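Local coordinates for protein ribosomal RNA small subunit methyltransferase Nep1 (Archaeoglobus fulgidus, PDB 3O7B) that probably methylates N1 of a specific pseudouridine in 16S ribosomal RNA, using S-adenosyl-L-methionine, during biogenesis of the small ribosomal subunit, at residues F32-L37 with R81-R86; S36-P41 with H110-E115; Q42-H47 with T73-L78; V158-I163 with E203-E208. One frame throughout, in Å; residues are numbered along the deposited sequence. Where two conformers were deposited one is given.

Contact 1: residues F32-L37 with R81-R86; sequences FLEASL and REKRGR
K83 and E34 form a buried salt bridge within the SPOUT methyltransferase fold, tying the loop ahead of helix 87-98 to sheet strand 28-35, at the corner the chain turns at E34. K83 NZ lies 2.6 Å from E34 OE1, on the syn side of the carboxylate and 23° out of its plane. Both side chains run extended beyond CG. E34 OE2 bonds to T205 OG1 and F202 N, so both carboxylate oxygens are held and the group's rotation is fixed. K83 NZ also donates to D200 O, and K83 makes cation-pi contacts with F196 and F202. The side chain of K83 lies about 7 Å from the bound S-adenosylhomocysteine.

The hydroxyl of S36 is the second junction. With OG anti to the backbone N (chi1 -167°), it reaches into the 83-86 turn and donates to K83 O at 2.7 Å, in the carbonyl plane and on a lone pair. The same OG accepts from R86 N at 2.8 Å, with an N-H...O angle of 153°. One water extends this grip, accepting from S36 N and donating to R86 O at 2.8 Å. R86, predicted to interact with substrate rRNA, is thus fixed through its backbone, while its guanidinium turns away to a salt bridge with D88. Beside the serine bonds, R86 CB packs 3.7 Å from S36 OG.

Contact 2: residues S36-P41 with H110-E115; sequences SLELIP and HTLNGE
L112 lays its CD1 methyl over the backbone of S36, 3.8 Å from S36 CA, with the serine OG a little farther along. The same methyl comes within 4.4 Å of E38 OE2, so this leucine branch covers the chain where it leaves strand 28-35. One residue back, T111 turns its CB toward the carbonyl of L37, with T111 CB 3.7 Å from L37 O. That oxygen is buried here without a hydrogen-bonding partner in the model, and the threonine carbon meets it by van der Waals contact alone. L37 itself packs on I117 and on M136 and F140 of helix 129-142.

T111 also organises the turn of the beta hairpin that joins strands 105-111 and 116-119. This is a type I turn from T111 to G114 with a G1 bulge: G114 N donates to T111 O, T111 N donates to E115 O, and G114 takes a positive phi of 87°. The threonine hydroxyl, with OG1 placed between the backbone N and the carbonyl carbon (chi1 73°), is engaged on several sides. It accepts from N113 N at 3.3 Å, making an ST turn, and from E115 N at 3.2 Å. It donates to E115 OE1 at 2.7 Å on the anti lone pair of that carboxylate oxygen, which draws the glutamate back over its own turn. On the solvent side, the side chains of E38 and N113 cross at about a right angle, and the E38 carboxylate forms a salt bridge with R84 through OE1.

Contact 3: residues Q42-H47 with T73-L78; sequences QKIRGH and TAMKSL
H47 runs along A74 from its CB to the far end of its ring. H47 CB begins 3.6 Å from A74 CB, and CG anti to the backbone N (chi1 -170°) swings the imidazole over the alanine. CG closes to 3.4 Å from A74 CB. ND1 passes the same methyl while accepting from A49 N in the next helix. CE1 reaches T73 OG1 at 3.5 Å, and NE2 stands near T73 O without the angle for a hydrogen bond. One face of the ring lies over the alanine: A74 CA is 3.5 Å from the ring centroid and only 5° off the ring normal, a CH-pi contact.

Deeper in, I44 packs against A74 and the turn after it. Its CG2 touches A74 O at 3.3 Å and packs against L78 CD2, while CD1 meets the A74 methyl and M75 CG. K43 runs along the solvent-exposed side, its extended chain carrying CE past S77 OG to within 3.9 Å of L78 CD2. NZ then donates to S77 O at 2.9 Å. The ammonium approaches from above the carbonyl plane, 51° out of it, instead of along a lone pair.

Two type I turns, from I44 to H47 and from M75 to L78, are clasped together in this way. The end of the first is a histidine N-cap: H47 precedes helix 48-57, and its ND1 caps A49 N, while the ring's face rests on the loop that follows helix 68-71.

Contact 4: residues V158-I163 with E203-E208; sequences VGLRDI and EETLRE
R161 and E208 are both folded to meet. The arginine CG lies between its backbone N and carbonyl carbon (chi1 64°) and its chain bends at chi3, while the glutamate bends at chi2 (-73°). The carboxylate of helix 203-209 thereby accepts a backbone N-H from the first turn of helix 160-163, joining two helices of the SPOUT fold. E208 OE1 takes this bond from R161 N at 2.9 Å, the N-H coming from above the carboxylate plane. E208 OE2 is gripped side-on by the guanidinium, through R161 NE and R161 NH2, each at 2.9 Å. The two flat groups are nearly coplanar, 25° apart, with the carboxylate at the guanidinium edge. The N-terminal end of this short helix would probably favour the negative charge of E208 further.

From within the turn, D162 OD2 accepts from G159 N at 2.9 Å, the N3-to-N-cap half of a capping box. The backbones also touch, R161 CA lying 3.2 Å from E208 O in a CH...O contact. On the buried side L160, which packs on V31 and L33 of strand 28-35, presses CD2 to 3.8 Å from E208 CB and 3.9 Å from T205 CG2.

Contacts 1 and 2 share S36 and L37, lie with centres 7 Å apart, and are joined through neighbouring parallel strands 28-35 and 105-111 of the mixed sheet. Contact 3 is nested along the chain inside the loops closed by both, its centre about 15 Å from that of contact 2 and 16 Å from that of contact 1. Contact 4 follows in series and lies 28 Å from contact 3, centre to centre. E34 and T205 bridge contacts 1 and 4 by a hydrogen bond. Together they join the peripheral 42-78 region, through the turn that holds the predicted rRNA-contacting R86, to helix 203-209, whose T205 side chain lies about 9 Å from the bound S-adenosylhomocysteine.

Contact 1: residues F32-L37 with R81-R86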
# COMPACT_ATOMS: atom_id res chain seq x y z
N PHE A 32 -6.81 7.79 11.29
CA PHE A 32 -5.76 8.42 10.52
C PHE A 32 -5.92 9.91 10.60
O PHE A 32 -7.00 10.44 10.32
CB PHE A 32 -5.76 7.89 9.08
CG PHE A 32 -5.42 6.42 9.01
CD1 PHE A 32 -4.12 5.99 9.27
CD2 PHE A 32 -6.41 5.47 8.75
CE1 PHE A 32 -3.81 4.63 9.28
CE2 PHE A 32 -6.09 4.10 8.75
CZ PHE A 32 -4.79 3.69 9.01
N LEU A 33 -4.85 10.57 11.02
CA LEU A 33 -4.89 12.02 11.32
C LEU A 33 -4.33 12.87 10.22
O LEU A 33 -3.30 12.54 9.60
CB LEU A 33 -4.10 12.30 12.60
CG LEU A 33 -4.64 11.71 13.89
CD1 LEU A 33 -3.69 12.10 15.02
CD2 LEU A 33 -6.07 12.20 14.20
N GLU A 34 -4.99 14.01 9.98
CA GLU A 34 -4.54 14.98 9.00
C GLU A 34 -4.28 14.32 7.65
O GLU A 34 -3.29 14.61 6.95
CB GLU A 34 -3.30 15.75 9.50
CG GLU A 34 -3.62 16.65 10.70
CD GLU A 34 -2.43 17.42 11.19
OE1 GLU A 34 -1.45 17.57 10.42
OE2 GLU A 34 -2.49 17.89 12.35
N ALA A 35 -5.20 13.44 7.26
CA ALA A 35 -5.04 12.76 5.97
C ALA A 35 -5.08 13.76 4.84
O ALA A 35 -5.87 14.73 4.84
CB ALA A 35 -6.09 11.69 5.78
N SER A 36 -4.21 13.54 3.87
CA SER A 36 -3.96 14.47 2.78
C SER A 36 -5.01 14.23 1.69
O SER A 36 -4.72 13.74 0.58
CB SER A 36 -2.54 14.23 2.27
OG SER A 36 -2.11 15.25 1.40
N LEU A 37 -6.25 14.58 2.03
CA LEU A 37 -7.43 14.23 1.26
C LEU A 37 -8.34 15.45 1.19
O LEU A 37 -8.96 15.84 2.19
CB LEU A 37 -8.11 13.07 1.96
CG LEU A 37 -9.08 12.12 1.32
CD1 LEU A 37 -8.35 11.30 0.26
CD2 LEU A 37 -9.60 11.24 2.41
N ARG A 81 1.69 23.51 2.32
CA ARG A 81 1.69 22.77 1.07
C ARG A 81 2.40 21.43 1.21
O ARG A 81 2.02 20.45 0.54
CB ARG A 81 2.29 23.59 -0.08
CG ARG A 81 2.19 22.89 -1.46
CD ARG A 81 3.53 22.29 -1.81
NE ARG A 81 3.57 21.50 -3.04
CZ ARG A 81 3.40 20.19 -3.11
NH1 ARG A 81 3.10 19.48 -2.01
NH2 ARG A 81 3.52 19.57 -4.27
N GLU A 82 3.39 21.36 2.10
CA GLU A 82 4.14 20.12 2.29
C GLU A 82 3.25 18.96 2.75
O GLU A 82 3.59 17.80 2.54
CB GLU A 82 5.33 20.33 3.25
CG GLU A 82 4.98 20.51 4.72
CD GLU A 82 4.50 21.92 5.07
OE1 GLU A 82 4.53 22.82 4.19
OE2 GLU A 82 4.10 22.13 6.24
N LYS A 83 2.10 19.27 3.36
CA LYS A 83 1.17 18.23 3.82
C LYS A 83 0.16 17.77 2.77
O LYS A 83 -0.54 16.77 2.98
CB LYS A 83 0.37 18.72 5.03
CG LYS A 83 1.21 18.90 6.28
CD LYS A 83 0.33 19.22 7.47
CE LYS A 83 1.12 19.13 8.75
NZ LYS A 83 0.29 19.47 9.95
N ARG A 84 0.09 18.48 1.65
CA ARG A 84 -1.08 18.40 0.76
C ARG A 84 -0.85 17.61 -0.51
O ARG A 84 0.29 17.43 -0.95
CB ARG A 84 -1.57 19.81 0.44
CG ARG A 84 -1.90 20.59 1.69
CD ARG A 84 -2.25 22.03 1.38
NE ARG A 84 -3.67 22.18 1.15
CZ ARG A 84 -4.32 23.34 1.24
NH1 ARG A 84 -3.67 24.44 1.56
NH2 ARG A 84 -5.63 23.37 1.03
N GLY A 85 -1.95 17.13 -1.08
CA GLY A 85 -1.96 16.44 -2.37
C GLY A 85 -1.42 15.03 -2.36
O GLY A 85 -0.96 14.54 -3.39
N ARG A 86 -1.54 14.35 -1.22
CA ARG A 86 -1.01 12.96 -1.11
C ARG A 86 -2.03 11.92 -0.62
O ARG A 86 -1.83 11.29 0.41
CB ARG A 86 0.26 12.95 -0.27
CG ARG A 86 1.40 13.76 -0.90
CD ARG A 86 1.98 13.09 -2.17
NE ARG A 86 2.40 11.73 -1.86
CZ ARG A 86 3.53 11.40 -1.25
NH1 ARG A 86 4.41 12.33 -0.90
NH2 ARG A 86 3.78 10.13 -0.99
O HOH W 1 -3.10 10.73 2.83

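Contact 2: residues S36-P41 with H110-E115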
# COMPACT_ATOMS: atom_id res chain seq x y z
N SER A 36 -4.21 13.54 3.87
CA SER A 36 -3.96 14.47 2.78
C SER A 36 -5.01 14.23 1.69
O SER A 36 -4.72 13.74 0.58
CB SER A 36 -2.54 14.23 2.27
OG SER A 36 -2.11 15.25 1.40
N LEU A 37 -6.25 14.58 2.03
CA LEU A 37 -7.43 14.23 1.26
C LEU A 37 -8.34 15.45 1.19
O LEU A 37 -8.96 15.84 2.19
CB LEU A 37 -8.11 13.07 1.96
CG LEU A 37 -9.08 12.12 1.32
CD1 LEU A 37 -8.35 11.30 0.26
CD2 LEU A 37 -9.60 11.24 2.41
N GLU A 38 -8.39 16.07 0.02
CA GLU A 38 -9.21 17.26 -0.21
C GLU A 38 -9.44 17.47 -1.70
O GLU A 38 -8.63 17.04 -2.53
CB GLU A 38 -8.53 18.50 0.39
CG GLU A 38 -7.32 19.02 -0.39
CD GLU A 38 -6.55 20.07 0.38
OE1 GLU A 38 -7.20 21.06 0.80
OE2 GLU A 38 -5.33 19.91 0.57
N LEU A 39 -10.52 18.16 -2.02
CA LEU A 39 -10.76 18.61 -3.38
C LEU A 39 -9.87 19.81 -3.71
O LEU A 39 -9.34 20.47 -2.81
CB LEU A 39 -12.24 18.94 -3.58
CG LEU A 39 -13.22 17.78 -3.34
CD1 LEU A 39 -14.66 18.25 -3.46
CD2 LEU A 39 -12.92 16.62 -4.28
N ILE A 40 -9.68 20.08 -4.99
CA ILE A 40 -8.82 21.18 -5.40
C ILE A 40 -9.33 22.49 -4.77
O ILE A 40 -10.50 22.83 -4.96
CB ILE A 40 -8.72 21.27 -6.95
CG1 ILE A 40 -7.99 20.03 -7.51
CG2 ILE A 40 -7.97 22.54 -7.36
CD1 ILE A 40 -8.01 19.92 -9.03
N PRO A 41 -8.47 23.20 -3.99
CA PRO A 41 -8.88 24.46 -3.38
C PRO A 41 -9.27 25.52 -4.41
O PRO A 41 -8.70 25.59 -5.50
CB PRO A 41 -7.62 24.91 -2.62
CG PRO A 41 -6.86 23.67 -2.37
CD PRO A 41 -7.10 22.84 -3.61
N HIS A 110 -9.49 11.44 9.65
CA HIS A 110 -9.57 12.86 9.91
C HIS A 110 -8.74 13.53 8.85
O HIS A 110 -7.57 13.16 8.65
CB HIS A 110 -9.04 13.09 11.34
CG HIS A 110 -8.54 14.47 11.61
ND1 HIS A 110 -9.34 15.51 12.05
CD2 HIS A 110 -7.27 14.95 11.58
CE1 HIS A 110 -8.58 16.58 12.25
NE2 HIS A 110 -7.32 16.26 11.97
N THR A 111 -9.31 14.48 8.12
CA THR A 111 -8.58 15.11 7.03
C THR A 111 -7.83 16.36 7.51
O THR A 111 -8.09 16.87 8.62
CB THR A 111 -9.48 15.51 5.86
OG1 THR A 111 -10.27 16.64 6.26
CG2 THR A 111 -10.40 14.37 5.46
N LEU A 112 -6.93 16.86 6.66
CA LEU A 112 -6.18 18.09 6.93
C LEU A 112 -7.07 19.27 7.21
O LEU A 112 -6.63 20.22 7.87
CB LEU A 112 -5.33 18.47 5.72
CG LEU A 112 -4.04 17.70 5.53
CD1 LEU A 112 -3.49 18.02 4.15
CD2 LEU A 112 -3.05 18.09 6.62
N ASN A 113 -8.29 19.23 6.68
CA ASN A 113 -9.25 20.33 6.86
C ASN A 113 -10.22 20.10 8.01
O ASN A 113 -11.16 20.87 8.21
CB ASN A 113 -9.98 20.59 5.54
CG ASN A 113 -9.04 21.09 4.45
OD1 ASN A 113 -9.07 20.60 3.31
ND2 ASN A 113 -8.17 22.04 4.80
N GLY A 114 -9.97 19.04 8.78
CA GLY A 114 -10.73 18.75 10.00
C GLY A 114 -12.01 17.94 9.84
O GLY A 114 -12.75 17.73 10.81
N GLU A 115 -12.26 17.46 8.62
CA GLU A 115 -13.45 16.64 8.38
C GLU A 115 -13.23 15.24 8.93
O GLU A 115 -12.09 14.77 9.00
CB GLU A 115 -13.75 16.55 6.89
CG GLU A 115 -14.01 17.89 6.24
CD GLU A 115 -13.45 17.96 4.85
OE1 GLU A 115 -12.25 17.62 4.65
OE2 GLU A 115 -14.20 18.37 3.94

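Contact 3: residues Q42-H47 with T73-L78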
# COMPACT_ATOMS: atom_id res chain seq x y z
N GLN A 42 -10.25 26.33 -4.01
CA GLN A 42 -10.89 27.33 -4.86
C GLN A 42 -9.88 28.19 -5.62
O GLN A 42 -10.01 28.37 -6.84
CB GLN A 42 -11.75 28.25 -3.98
CG GLN A 42 -12.30 27.61 -2.68
CD GLN A 42 -11.20 27.11 -1.72
OE1 GLN A 42 -10.16 27.77 -1.53
NE2 GLN A 42 -11.43 25.95 -1.13
N LYS A 43 -8.88 28.68 -4.91
CA LYS A 43 -7.99 29.72 -5.42
C LYS A 43 -7.00 29.27 -6.49
O LYS A 43 -6.34 30.10 -7.12
CB LYS A 43 -7.25 30.40 -4.26
CG LYS A 43 -6.24 29.52 -3.54
CD LYS A 43 -5.52 30.30 -2.46
CE LYS A 43 -4.19 29.65 -2.08
NZ LYS A 43 -3.39 30.56 -1.21
N ILE A 44 -6.88 27.96 -6.71
CA ILE A 44 -5.98 27.44 -7.74
C ILE A 44 -6.71 26.75 -8.89
O ILE A 44 -6.08 26.19 -9.80
CB ILE A 44 -4.87 26.51 -7.13
CG1 ILE A 44 -5.47 25.20 -6.59
CG2 ILE A 44 -4.04 27.25 -6.07
CD1 ILE A 44 -4.44 24.10 -6.36
N ARG A 45 -8.04 26.82 -8.88
CA ARG A 45 -8.87 26.13 -9.88
C ARG A 45 -8.73 26.66 -11.31
O ARG A 45 -9.08 25.96 -12.27
CB ARG A 45 -10.34 26.12 -9.45
CG ARG A 45 -10.60 25.20 -8.27
CD ARG A 45 -12.03 25.24 -7.78
NE ARG A 45 -12.15 24.55 -6.49
CZ ARG A 45 -13.15 24.72 -5.63
NH1 ARG A 45 -14.16 25.55 -5.90
NH2 ARG A 45 -13.15 24.05 -4.49
N GLY A 46 -8.20 27.87 -11.44
CA GLY A 46 -7.97 28.50 -12.74
C GLY A 46 -6.58 28.29 -13.30
O GLY A 46 -6.30 28.68 -14.44
N HIS A 47 -5.69 27.68 -12.51
CA HIS A 47 -4.34 27.37 -12.97
C HIS A 47 -4.36 26.38 -14.14
O HIS A 47 -5.14 25.43 -14.12
CB HIS A 47 -3.50 26.83 -11.81
CG HIS A 47 -2.04 26.71 -12.12
ND1 HIS A 47 -1.52 25.68 -12.89
CD2 HIS A 47 -0.98 27.47 -11.76
CE1 HIS A 47 -0.21 25.82 -12.99
NE2 HIS A 47 0.14 26.90 -12.32
N THR A 73 2.40 22.00 -10.04
CA THR A 73 2.70 23.37 -10.49
C THR A 73 1.62 24.38 -10.10
O THR A 73 1.91 25.57 -9.98
CB THR A 73 2.99 23.44 -12.00
OG1 THR A 73 1.84 23.01 -12.73
CG2 THR A 73 4.16 22.56 -12.35
N ALA A 74 0.39 23.91 -9.89
CA ALA A 74 -0.71 24.76 -9.42
C ALA A 74 -0.70 24.98 -7.91
O ALA A 74 -1.43 25.85 -7.41
CB ALA A 74 -2.04 24.17 -9.86
N MET A 75 0.11 24.23 -7.17
CA MET A 75 0.03 24.23 -5.71
C MET A 75 0.99 25.18 -5.00
O MET A 75 1.01 25.23 -3.77
CB MET A 75 0.24 22.81 -5.17
CG MET A 75 -0.91 21.87 -5.52
SD MET A 75 -0.52 20.13 -5.23
CE MET A 75 -0.41 20.08 -3.45
N LYS A 76 1.75 25.96 -5.78
CA LYS A 76 2.82 26.79 -5.22
C LYS A 76 2.34 27.78 -4.15
O LYS A 76 3.07 28.04 -3.18
CB LYS A 76 3.58 27.52 -6.34
CG LYS A 76 4.40 26.60 -7.25
CD LYS A 76 4.85 27.33 -8.52
CE LYS A 76 5.27 26.35 -9.60
NZ LYS A 76 5.64 27.06 -10.85
N SER A 77 1.12 28.30 -4.31
CA SER A 77 0.58 29.31 -3.41
C SER A 77 -0.18 28.78 -2.19
O SER A 77 -0.67 29.56 -1.37
CB SER A 77 -0.34 30.26 -4.18
OG SER A 77 -1.51 29.59 -4.61
N LEU A 78 -0.30 27.46 -2.07
CA LEU A 78 -1.08 26.88 -0.98
C LEU A 78 -0.37 26.96 0.37
O LEU A 78 0.85 26.81 0.43
CB LEU A 78 -1.42 25.41 -1.29
CG LEU A 78 -2.35 25.10 -2.46
CD1 LEU A 78 -2.59 23.59 -2.46
CD2 LEU A 78 -3.68 25.84 -2.35

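Contact 4: residues V158-I163 with E203-E208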
# COMPACT_ATOMS: atom_id res chain seq x y z
N VAL A 158 -19.29 15.71 13.22
CA VAL A 158 -18.63 15.81 14.52
C VAL A 158 -17.18 16.19 14.29
O VAL A 158 -16.73 16.29 13.14
CB VAL A 158 -18.71 14.50 15.32
CG1 VAL A 158 -20.16 14.05 15.50
CG2 VAL A 158 -17.86 13.37 14.66
N GLY A 159 -16.44 16.40 15.37
CA GLY A 159 -15.03 16.71 15.28
C GLY A 159 -14.20 15.56 15.79
O GLY A 159 -14.70 14.57 16.33
N LEU A 160 -12.89 15.73 15.63
CA LEU A 160 -11.94 14.77 16.12
C LEU A 160 -12.14 14.45 17.60
O LEU A 160 -12.06 13.31 18.02
CB LEU A 160 -10.52 15.25 15.83
CG LEU A 160 -9.38 14.35 16.30
CD1 LEU A 160 -9.51 12.92 15.72
CD2 LEU A 160 -8.10 14.98 15.88
N ARG A 161 -12.46 15.48 18.40
CA ARG A 161 -12.64 15.28 19.84
C ARG A 161 -13.76 14.28 20.14
O ARG A 161 -13.75 13.57 21.14
CB ARG A 161 -12.93 16.62 20.54
CG ARG A 161 -14.25 17.29 20.11
CD ARG A 161 -14.56 18.55 20.93
NE ARG A 161 -13.58 19.60 20.69
CZ ARG A 161 -13.65 20.82 21.22
NH1 ARG A 161 -14.67 21.14 22.00
NH2 ARG A 161 -12.71 21.71 20.96
N ASP A 162 -14.74 14.20 19.25
CA ASP A 162 -15.89 13.36 19.50
C ASP A 162 -15.65 11.89 19.18
O ASP A 162 -16.20 11.02 19.83
CB ASP A 162 -17.08 13.94 18.72
CG ASP A 162 -17.28 15.42 19.02
OD1 ASP A 162 -17.50 15.74 20.22
OD2 ASP A 162 -17.19 16.27 18.12
N ILE A 163 -14.79 11.60 18.21
CA ILE A 163 -14.59 10.19 17.87
C ILE A 163 -13.61 9.47 18.80
O ILE A 163 -13.55 8.25 18.84
CB ILE A 163 -14.21 9.99 16.38
CG1 ILE A 163 -12.94 10.76 16.03
CG2 ILE A 163 -15.40 10.41 15.49
CD1 ILE A 163 -12.34 10.35 14.68
N GLU A 203 -1.26 22.10 15.90
CA GLU A 203 -1.59 22.23 17.32
C GLU A 203 -3.07 21.95 17.58
O GLU A 203 -3.40 21.31 18.59
CB GLU A 203 -1.18 23.61 17.86
CG GLU A 203 0.32 23.78 18.06
CD GLU A 203 0.95 22.70 18.96
OE1 GLU A 203 0.31 22.28 19.96
OE2 GLU A 203 2.09 22.28 18.66
N GLU A 204 -3.94 22.40 16.68
CA GLU A 204 -5.37 22.13 16.81
C GLU A 204 -5.68 20.63 16.89
O GLU A 204 -6.50 20.21 17.71
CB GLU A 204 -6.18 22.77 15.67
CG GLU A 204 -7.68 22.48 15.77
CD GLU A 204 -8.53 23.28 14.79
OE1 GLU A 204 -7.98 24.04 13.97
OE2 GLU A 204 -9.77 23.13 14.87
N THR A 205 -5.03 19.84 16.05
CA THR A 205 -5.23 18.39 16.07
C THR A 205 -4.90 17.80 17.43
O THR A 205 -5.67 17.03 18.00
CB THR A 205 -4.35 17.73 14.99
OG1 THR A 205 -4.67 18.28 13.71
CG2 THR A 205 -4.55 16.21 14.94
N LEU A 206 -3.75 18.20 17.98
CA LEU A 206 -3.35 17.70 19.29
C LEU A 206 -4.31 18.14 20.40
O LEU A 206 -4.62 17.35 21.29
CB LEU A 206 -1.93 18.15 19.64
CG LEU A 206 -0.84 17.77 18.63
CD1 LEU A 206 0.48 18.48 18.96
CD2 LEU A 206 -0.66 16.26 18.59
N ARG A 207 -4.80 19.38 20.33
CA ARG A 207 -5.80 19.83 21.29
C ARG A 207 -7.08 19.00 21.22
O ARG A 207 -7.66 18.63 22.24
CB ARG A 207 -6.12 21.31 21.09
CG ARG A 207 -4.97 22.24 21.47
CD ARG A 207 -5.44 23.69 21.64
NE ARG A 207 -6.00 24.26 20.41
CZ ARG A 207 -5.29 24.85 19.46
NH1 ARG A 207 -3.97 24.97 19.56
NH2 ARG A 207 -5.91 25.34 18.39
N GLU A 208 -7.52 18.68 20.01
CA GLU A 208 -8.72 17.85 19.84
C GLU A 208 -8.62 16.46 20.46
O GLU A 208 -9.64 15.86 20.80
CB GLU A 208 -9.05 17.70 18.36
CG GLU A 208 -9.66 18.92 17.75
CD GLU A 208 -11.08 19.12 18.21
OE1 GLU A 208 -11.96 18.32 17.83
OE2 GLU A 208 -11.31 20.08 18.97